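Side-chain contacts in glutamate--tRNA ligase (Elizabethkingia anophelis, PDB 6B1Z), which probably attaches glutamate to its cognate tRNA at the expense of ATP, as a class I glutamyl-tRNA synthetase: residues D403-N406 and D407-F411; F354-Q357 and Y358-M362; A127-A131 and R132-F136. All coordinates share one frame; numbering follows the deposited sequence. Where two conformers were deposited one is given.

Contact 1. Residues D403-N406 and D407-F411; sequences DIYN and DGKFF. With EDO (1,2-ethanediol), chain X.
Over one face of the Y405 ring, off-centre toward the rim, lies the aliphatic chain of K409, with CG 4.0 Å above the ring plane. K409 is extended beyond CG, and this carries CE past the ring, where it comes 4.0 Å from Y405 CE2. The Y405 hydroxyl is bonded to H413, and the ring of F412 meets that of Y405. Another flat group, the D407 carboxylate, is gripped at both oxygens by one molecule of 1,2-ethanediol: O2 donates to OD1 and O1 to OD2, each over 2.7 Å. The diol is probably a crystallisation additive, lying near D403, whose own OD2 accepts from the backbone N of T399 and F400.

D407 N donates to D403 O over 2.8 Å, a last i+4 bond. G408 N then binds Y405 O at 2.9 Å from well above the carbonyl plane, an i+3 bond where the helix ends, while a water links N406 O to K409 N. This is a helix exit split between a polar side and a buried one: I404 packs on helices 364-377 and 384-394, Y405 on 364-377, and F410 and F411 reach helix 487-507.

Contact 2. Residues F354-Q357 and Y358-M362; sequences FNQQ and YLQLM
Y358 N, L359 N and Q360 N donate in turn to F354 O, N355 O and Q356 O, three successive i+4 bonds of regular alpha-helix, of which L359 N to N355 O is the shortest at 2.8 Å. Side chains four residues apart therefore come to lie on the same flank. F354 and Y358 form one such pair, their rings meeting at CD1 of F354 and CE1 of Y358, 4.3 Å apart. The Y358 ring also turns an edge to the backbone: its CD1 stands 3.2 Å from F354 O, with that oxygen in the plane of the ring. Both aromatics pack on helix 304-312, and the Y358 hydroxyl is bonded to N309 there.

Helix 348-361 lies in the all-helical part of the chain whose sequence matches the anticodon-binding domain, and through this flank it leans on a helix of the catalytic-domain sequence range. The N355 amide bonds across the same junction to the backbone of G301 and L303, and within its own range to T399 O, while L359 faces I367 of helix 364-377.

Q356 and Q360 make the second i+4 pair. Q356 swings its CG away from its own backbone N (chi1 -173°) and runs on extended, whereas Q360 keeps CG beside its N (chi1 -74°), 3.2 Å from Q356 O. The two chains cross at a slant with their amide planes only 8° apart, and Q360 NE2 settles 3.4 Å from Q356 CG. That nitrogen finds its polar partner in E396 O. At the oxygen end of the Q360 amide, a water that donates to Q357 O over 2.7 Å gives OE1 a second, weak bond.

Contact 3. Residues A127-A131 and R132-F136; sequences AEFEA and RGDVF
R132 and F136 meet opposite faces of the F129 ring. On one face the interaction is cation-pi: R132, its chain bent at chi3, folds back so that NH2 sits 3.2 Å above the F129 ring plane, over its centre. R132 CZ lies 4.5 Å from the ring centroid, 12° off the normal. The guanidinium is not stacked flat, since its plane stands 63° from that of the ring, and it leads with NH2. E128 O lies over one of its faces.

The opposite face of F129 takes carbon contacts. F136 CA makes a CH-pi contact 3.9 Å from the F129 centroid, and the F136 ring turns its edge to F129 in a T-shaped pair, centroids 5.6 Å apart and planes at 73°.

D134 lies side by side with F129 and points the same way, OD2 3.8 Å from F129 CD2, meeting the ring obliquely and from the R132 side.

Hydrogen bonds tie the backbone together. G133 N donates to E130 O over 2.8 Å and D134 N to F129 O over 2.9 Å; R132 N adds a weak bond to F129 O. The D134 side chain accepts from the next backbone nitrogen, V135 N, at OD1 over 2.7 Å. A CA-H...O contact from E130 CA to D134 O accompanies these bonds.

Beyond the segment, F129 and F136 both touch T142, and F136 turns back onto I125 and R126 of helix 119-131. The paired i+5 and i+3 bonds around G133, at positive phi, are those of a Schellman motif, here closing helix 119-131 on the surface of the catalytic-domain region.

How the contacts relate
Contacts 1 and 2 belong to the anticodon-binding range, their centres about 18 Å apart, and hold common elements: both reach I367 of helix 364-377, and both use the backbone of T399, contact 1 through its N and contact 2 through its O. Each is partly buried; the buried N355 amide and Y405 hydroxyl are hydrogen-bonded elsewhere in the chain. Contact 3, a surface contact in the catalytic-domain range, lies on the opposite side of the chain's centre, about 62 Å from contact 1 and 55 Å from contact 2, centre to centre; there a cation and an aromatic edge flank a single buried ring. Contact 2 lies in the last turns of a regular helix, contacts 1 and 3 at different helix exits.

Contact 1. Residues D403-N406 and D407-F411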
loop_
_atom_site.group_PDB
_atom_site.type_symbol
_atom_site.label_atom_id
_atom_site.label_comp_id
_atom_site.label_asym_id
_atom_site.label_seq_id
_atom_site.Cartn_x
_atom_site.Cartn_y
_atom_site.Cartn_z
ATOM N N ASP A 403 -12.354 15.897 8.253
ATOM C CA ASP A 403 -12.156 16.572 9.539
ATOM C C ASP A 403 -12.704 17.993 9.508
ATOM O O ASP A 403 -13.103 18.526 10.550
ATOM C CB ASP A 403 -10.667 16.664 9.907
ATOM C CG ASP A 403 -9.988 15.324 10.049
ATOM O OD1 ASP A 403 -10.671 14.283 10.131
ATOM O OD2 ASP A 403 -8.736 15.347 10.101
ATOM N N ILE A 404 -12.692 18.633 8.333
ATOM C CA ILE A 404 -13.188 20.002 8.222
ATOM C C ILE A 404 -14.669 20.082 8.593
ATOM O O ILE A 404 -15.119 21.078 9.183
ATOM C CB ILE A 404 -12.924 20.525 6.798
ATOM C CG1 ILE A 404 -11.418 20.548 6.518
ATOM C CG2 ILE A 404 -13.512 21.947 6.613
ATOM C CD1 ILE A 404 -11.069 20.914 5.075
ATOM N N TYR A 405 -15.444 19.041 8.287
ATOM C CA TYR A 405 -16.812 18.982 8.795
ATOM C C TYR A 405 -16.868 18.440 10.221
ATOM O O TYR A 405 -17.489 19.044 11.103
ATOM C CB TYR A 405 -17.693 18.117 7.890
ATOM C CG TYR A 405 -19.068 17.916 8.505
ATOM C CD1 TYR A 405 -19.991 18.951 8.535
ATOM C CD2 TYR A 405 -19.415 16.705 9.098
ATOM C CE1 TYR A 405 -21.230 18.785 9.119
ATOM C CE2 TYR A 405 -20.652 16.529 9.693
ATOM C CZ TYR A 405 -21.557 17.575 9.694
ATOM O OH TYR A 405 -22.794 17.410 10.281
ATOM N N ASN A 406 -16.238 17.294 10.463
ATOM C CA ASN A 406 -16.456 16.617 11.738
ATOM C C ASN A 406 -15.972 17.450 12.915
ATOM O O ASN A 406 -16.546 17.367 14.005
ATOM C CB ASN A 406 -15.769 15.260 11.730
ATOM C CG ASN A 406 -16.486 14.258 10.858
ATOM O OD1 ASN A 406 -17.720 14.263 10.778
ATOM N ND2 ASN A 406 -15.729 13.387 10.214
ATOM N N ASP A 407 -14.927 18.254 12.715
ATOM C CA ASP A 407 -14.420 19.145 13.743
ATOM C C ASP A 407 -14.955 20.558 13.608
ATOM O O ASP A 407 -14.534 21.436 14.363
ATOM C CB ASP A 407 -12.885 19.166 13.731
ATOM C CG ASP A 407 -12.278 17.804 14.031
ATOM O OD1 ASP A 407 -12.962 16.934 14.626
ATOM O OD2 ASP A 407 -11.110 17.587 13.641
ATOM N N GLY A 408 -15.864 20.795 12.665
ATOM C CA GLY A 408 -16.445 22.113 12.470
ATOM C C GLY A 408 -17.958 22.084 12.418
ATOM O O GLY A 408 -18.581 22.844 11.660
ATOM N N LYS A 409 -18.572 21.230 13.242
ATOM C CA LYS A 409 -20.018 21.079 13.154
ATOM C C LYS A 409 -20.750 22.344 13.576
ATOM O O LYS A 409 -21.881 22.565 13.126
ATOM C CB LYS A 409 -20.473 19.878 13.987
ATOM C CG LYS A 409 -20.094 18.530 13.359
ATOM C CD LYS A 409 -20.615 17.364 14.178
ATOM C CE LYS A 409 -20.153 16.039 13.593
ATOM N NZ LYS A 409 -20.625 14.881 14.400
ATOM N N PHE A 410 -20.111 23.200 14.381
ATOM C CA PHE A 410 -20.696 24.475 14.796
ATOM C C PHE A 410 -20.911 25.443 13.643
ATOM O O PHE A 410 -21.623 26.432 13.824
ATOM C CB PHE A 410 -19.809 25.134 15.852
ATOM C CG PHE A 410 -18.343 25.031 15.538
ATOM C CD1 PHE A 410 -17.562 24.058 16.138
ATOM C CD2 PHE A 410 -17.756 25.884 14.614
ATOM C CE1 PHE A 410 -16.207 23.936 15.829
ATOM C CE2 PHE A 410 -16.405 25.776 14.298
ATOM C CZ PHE A 410 -15.633 24.801 14.909
ATOM N N PHE A 411 -20.320 25.202 12.469
ATOM C CA PHE A 411 -20.641 26.050 11.327
ATOM C C PHE A 411 -22.043 25.784 10.811
ATOM O O PHE A 411 -22.627 26.650 10.149
ATOM C CB PHE A 411 -19.642 25.838 10.181
ATOM C CG PHE A 411 -18.282 26.428 10.432
ATOM C CD1 PHE A 411 -18.108 27.803 10.543
ATOM C CD2 PHE A 411 -17.168 25.611 10.510
ATOM C CE1 PHE A 411 -16.845 28.345 10.749
ATOM C CE2 PHE A 411 -15.904 26.148 10.727
ATOM C CZ PHE A 411 -15.746 27.516 10.845
HETATM C C1 EDO X . -10.155 14.386 14.085
HETATM O O1 EDO X . -9.951 15.553 14.900
HETATM C C2 EDO X . -11.452 13.676 14.471
HETATM O O2 EDO X . -12.590 14.346 13.896
HETATM O O HOH W 1 -17.381 19.740 15.503
#

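Contact 2. Residues F354-Q357 and Y358-M362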
loop_
_atom_site.group_PDB
_atom_site.type_symbol
_atom_site.label_atom_id
_atom_site.label_comp_id
_atom_site.label_asym_id
_atom_site.label_seq_id
_atom_site.Cartn_x
_atom_site.Cartn_y
_atom_site.Cartn_z
ATOM N N PHE A 354 2.105 12.924 6.662
ATOM C CA PHE A 354 2.208 13.172 5.224
ATOM C C PHE A 354 0.890 13.685 4.657
ATOM O O PHE A 354 0.884 14.625 3.849
ATOM C CB PHE A 354 2.638 11.903 4.479
ATOM C CG PHE A 354 4.132 11.732 4.360
ATOM C CD1 PHE A 354 4.897 12.583 3.554
ATOM C CD2 PHE A 354 4.776 10.700 5.025
ATOM C CE1 PHE A 354 6.278 12.413 3.439
ATOM C CE2 PHE A 354 6.148 10.517 4.907
ATOM C CZ PHE A 354 6.906 11.367 4.114
ATOM N N ASN A 355 -0.235 13.069 5.043
ATOM C CA ASN A 355 -1.525 13.517 4.517
ATOM C C ASN A 355 -1.780 14.966 4.903
ATOM O O ASN A 355 -2.206 15.777 4.069
ATOM C CB ASN A 355 -2.682 12.634 4.998
ATOM C CG ASN A 355 -3.740 12.442 3.895
ATOM O OD1 ASN A 355 -3.404 12.015 2.788
ATOM N ND2 ASN A 355 -4.991 12.823 4.166
ATOM N N GLN A 356 -1.518 15.304 6.166
ATOM C CA GLN A 356 -1.707 16.677 6.624
ATOM C C GLN A 356 -0.840 17.645 5.828
ATOM O O GLN A 356 -1.298 18.726 5.434
ATOM C CB GLN A 356 -1.382 16.766 8.115
ATOM C CG GLN A 356 -1.725 18.113 8.691
ATOM C CD GLN A 356 -1.591 18.113 10.175
ATOM O OE1 GLN A 356 -2.582 18.033 10.910
ATOM N NE2 GLN A 356 -0.359 18.171 10.639
ATOM N N GLN A 357 0.427 17.287 5.609
ATOM C CA GLN A 357 1.329 18.169 4.874
ATOM C C GLN A 357 0.791 18.462 3.482
ATOM O O GLN A 357 0.825 19.612 3.026
ATOM C CB GLN A 357 2.730 17.556 4.762
ATOM C CG GLN A 357 3.455 17.295 6.081
ATOM C CD GLN A 357 3.376 18.443 7.053
ATOM O OE1 GLN A 357 4.077 19.443 6.912
ATOM N NE2 GLN A 357 2.519 18.305 8.060
ATOM N N TYR A 358 0.288 17.433 2.794
ATOM C CA TYR A 358 -0.216 17.628 1.436
ATOM C C TYR A 358 -1.552 18.354 1.442
ATOM O O TYR A 358 -1.794 19.207 0.577
ATOM C CB TYR A 358 -0.312 16.277 0.698
ATOM C CG TYR A 358 1.002 15.811 0.092
ATOM C CD1 TYR A 358 1.957 15.141 0.850
ATOM C CD2 TYR A 358 1.295 16.063 -1.242
ATOM C CE1 TYR A 358 3.167 14.729 0.285
ATOM C CE2 TYR A 358 2.482 15.661 -1.809
ATOM C CZ TYR A 358 3.409 14.985 -1.049
ATOM O OH TYR A 358 4.583 14.608 -1.637
ATOM N N LEU A 359 -2.417 18.059 2.417
ATOM C CA LEU A 359 -3.723 18.718 2.476
ATOM C C LEU A 359 -3.569 20.217 2.669
ATOM O O LEU A 359 -4.269 21.015 2.020
ATOM C CB LEU A 359 -4.547 18.108 3.613
ATOM C CG LEU A 359 -5.954 18.657 3.867
ATOM C CD1 LEU A 359 -6.788 18.526 2.618
ATOM C CD2 LEU A 359 -6.601 17.891 5.013
ATOM N N GLN A 360 -2.629 20.622 3.535
ATOM C CA GLN A 360 -2.443 22.036 3.857
ATOM C C GLN A 360 -2.031 22.843 2.638
ATOM O O GLN A 360 -2.277 24.057 2.588
ATOM C CB GLN A 360 -1.398 22.191 4.965
ATOM C CG GLN A 360 -1.883 21.789 6.338
ATOM C CD GLN A 360 -0.754 21.728 7.353
ATOM O OE1 GLN A 360 0.420 21.878 7.003
ATOM N NE2 GLN A 360 -1.100 21.503 8.612
ATOM N N LEU A 361 -1.397 22.200 1.657
ATOM C CA LEU A 361 -0.911 22.867 0.461
ATOM C C LEU A 361 -1.913 22.854 -0.688
ATOM O O LEU A 361 -1.706 23.569 -1.672
ATOM C CB LEU A 361 0.401 22.227 -0.001
ATOM C CG LEU A 361 1.637 22.504 0.864
ATOM C CD1 LEU A 361 2.840 21.867 0.218
ATOM C CD2 LEU A 361 1.844 23.999 1.037
ATOM N N MET A 362 -2.979 22.062 -0.593
ATOM C CA MET A 362 -4.042 22.109 -1.594
ATOM C C MET A 362 -4.773 23.444 -1.532
ATOM O O MET A 362 -4.959 24.020 -0.464
ATOM C CB MET A 362 -5.049 20.981 -1.361
ATOM C CG MET A 362 -4.475 19.596 -1.564
ATOM S SD MET A 362 -5.667 18.285 -1.261
ATOM C CE MET A 362 -6.929 18.591 -2.498
HETATM O O HOH W 2 2.338 21.514 4.267
#

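Contact 3. Residues A127-A131 and R132-F136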
loop_
_atom_site.group_PDB
_atom_site.type_symbol
_atom_site.label_atom_id
_atom_site.label_comp_id
_atom_site.label_asym_id
_atom_site.label_seq_id
_atom_site.Cartn_x
_atom_site.Cartn_y
_atom_site.Cartn_z
ATOM N N ALA A 127 4.546 -37.134 7.465
ATOM C CA ALA A 127 4.186 -37.625 8.793
ATOM C C ALA A 127 5.327 -38.410 9.434
ATOM O O ALA A 127 5.514 -38.355 10.657
ATOM C CB ALA A 127 2.931 -38.490 8.702
ATOM N N GLU A 128 6.073 -39.180 8.635
ATOM C CA GLU A 128 7.223 -39.894 9.177
ATOM C C GLU A 128 8.255 -38.925 9.742
ATOM O O GLU A 128 8.800 -39.156 10.831
ATOM C CB GLU A 128 7.842 -40.784 8.098
ATOM C CG GLU A 128 7.013 -42.015 7.778
ATOM C CD GLU A 128 7.344 -42.618 6.430
ATOM O OE1 GLU A 128 8.270 -42.114 5.760
ATOM O OE2 GLU A 128 6.670 -43.594 6.037
ATOM N N PHE A 129 8.527 -37.830 9.027
ATOM C CA PHE A 129 9.478 -36.833 9.513
ATOM C C PHE A 129 8.941 -36.115 10.742
ATOM O O PHE A 129 9.676 -35.898 11.713
ATOM C CB PHE A 129 9.799 -35.826 8.406
ATOM C CG PHE A 129 10.936 -36.238 7.522
ATOM C CD1 PHE A 129 10.816 -37.329 6.677
ATOM C CD2 PHE A 129 12.127 -35.517 7.519
ATOM C CE1 PHE A 129 11.862 -37.706 5.856
ATOM C CE2 PHE A 129 13.173 -35.894 6.704
ATOM C CZ PHE A 129 13.045 -36.988 5.876
ATOM N N GLU A 130 7.659 -35.747 10.720
ATOM C CA GLU A 130 7.077 -35.034 11.853
ATOM C C GLU A 130 7.184 -35.851 13.135
ATOM O O GLU A 130 7.484 -35.304 14.201
ATOM C CB GLU A 130 5.622 -34.677 11.548
ATOM C CG GLU A 130 5.059 -33.529 12.387
ATOM C CD GLU A 130 4.482 -33.993 13.714
ATOM O OE1 GLU A 130 4.259 -35.213 13.871
ATOM O OE2 GLU A 130 4.247 -33.140 14.599
ATOM N N ALA A 131 6.962 -37.167 13.050
ATOM C CA ALA A 131 7.039 -38.018 14.234
ATOM C C ALA A 131 8.436 -38.038 14.837
ATOM O O ALA A 131 8.575 -38.282 16.042
ATOM C CB ALA A 131 6.600 -39.444 13.893
ATOM N N ARG A 132 9.467 -37.792 14.029
ATOM C CA ARG A 132 10.833 -37.639 14.510
ATOM C C ARG A 132 11.158 -36.207 14.902
ATOM O O ARG A 132 12.313 -35.913 15.228
ATOM C CB ARG A 132 11.827 -38.103 13.442
ATOM C CG ARG A 132 11.729 -39.572 13.092
ATOM C CD ARG A 132 12.947 -40.002 12.307
ATOM N NE ARG A 132 13.101 -39.238 11.070
ATOM C CZ ARG A 132 12.713 -39.676 9.878
ATOM N NH1 ARG A 132 12.150 -40.874 9.765
ATOM N NH2 ARG A 132 12.891 -38.921 8.801
ATOM N N GLY A 133 10.178 -35.310 14.864
ATOM C CA GLY A 133 10.437 -33.912 15.143
ATOM C C GLY A 133 11.193 -33.192 14.056
ATOM O O GLY A 133 11.883 -32.210 14.335
ATOM N N ASP A 134 11.077 -33.651 12.820
ATOM C CA ASP A 134 11.783 -33.082 11.690
ATOM C C ASP A 134 10.759 -32.590 10.668
ATOM O O ASP A 134 9.547 -32.760 10.841
ATOM C CB ASP A 134 12.740 -34.118 11.091
ATOM C CG ASP A 134 13.893 -33.489 10.340
ATOM O OD1 ASP A 134 13.905 -32.250 10.160
ATOM O OD2 ASP A 134 14.796 -34.245 9.924
ATOM N N VAL A 135 11.250 -31.973 9.599
ATOM C CA VAL A 135 10.396 -31.482 8.522
ATOM C C VAL A 135 10.903 -32.067 7.211
ATOM O O VAL A 135 12.069 -31.869 6.847
ATOM C CB VAL A 135 10.355 -29.946 8.458
ATOM C CG1 VAL A 135 9.510 -29.486 7.284
ATOM C CG2 VAL A 135 9.799 -29.374 9.754
ATOM N N PHE A 136 10.027 -32.774 6.501
ATOM C CA PHE A 136 10.404 -33.377 5.227
ATOM C C PHE A 136 10.756 -32.318 4.188
ATOM O O PHE A 136 10.085 -31.288 4.067
ATOM C CB PHE A 136 9.262 -34.257 4.702
ATOM C CG PHE A 136 9.426 -34.658 3.263
ATOM C CD1 PHE A 136 10.393 -35.581 2.901
ATOM C CD2 PHE A 136 8.614 -34.117 2.280
ATOM C CE1 PHE A 136 10.559 -35.949 1.583
ATOM C CE2 PHE A 136 8.780 -34.478 0.960
ATOM C CZ PHE A 136 9.751 -35.397 0.613
#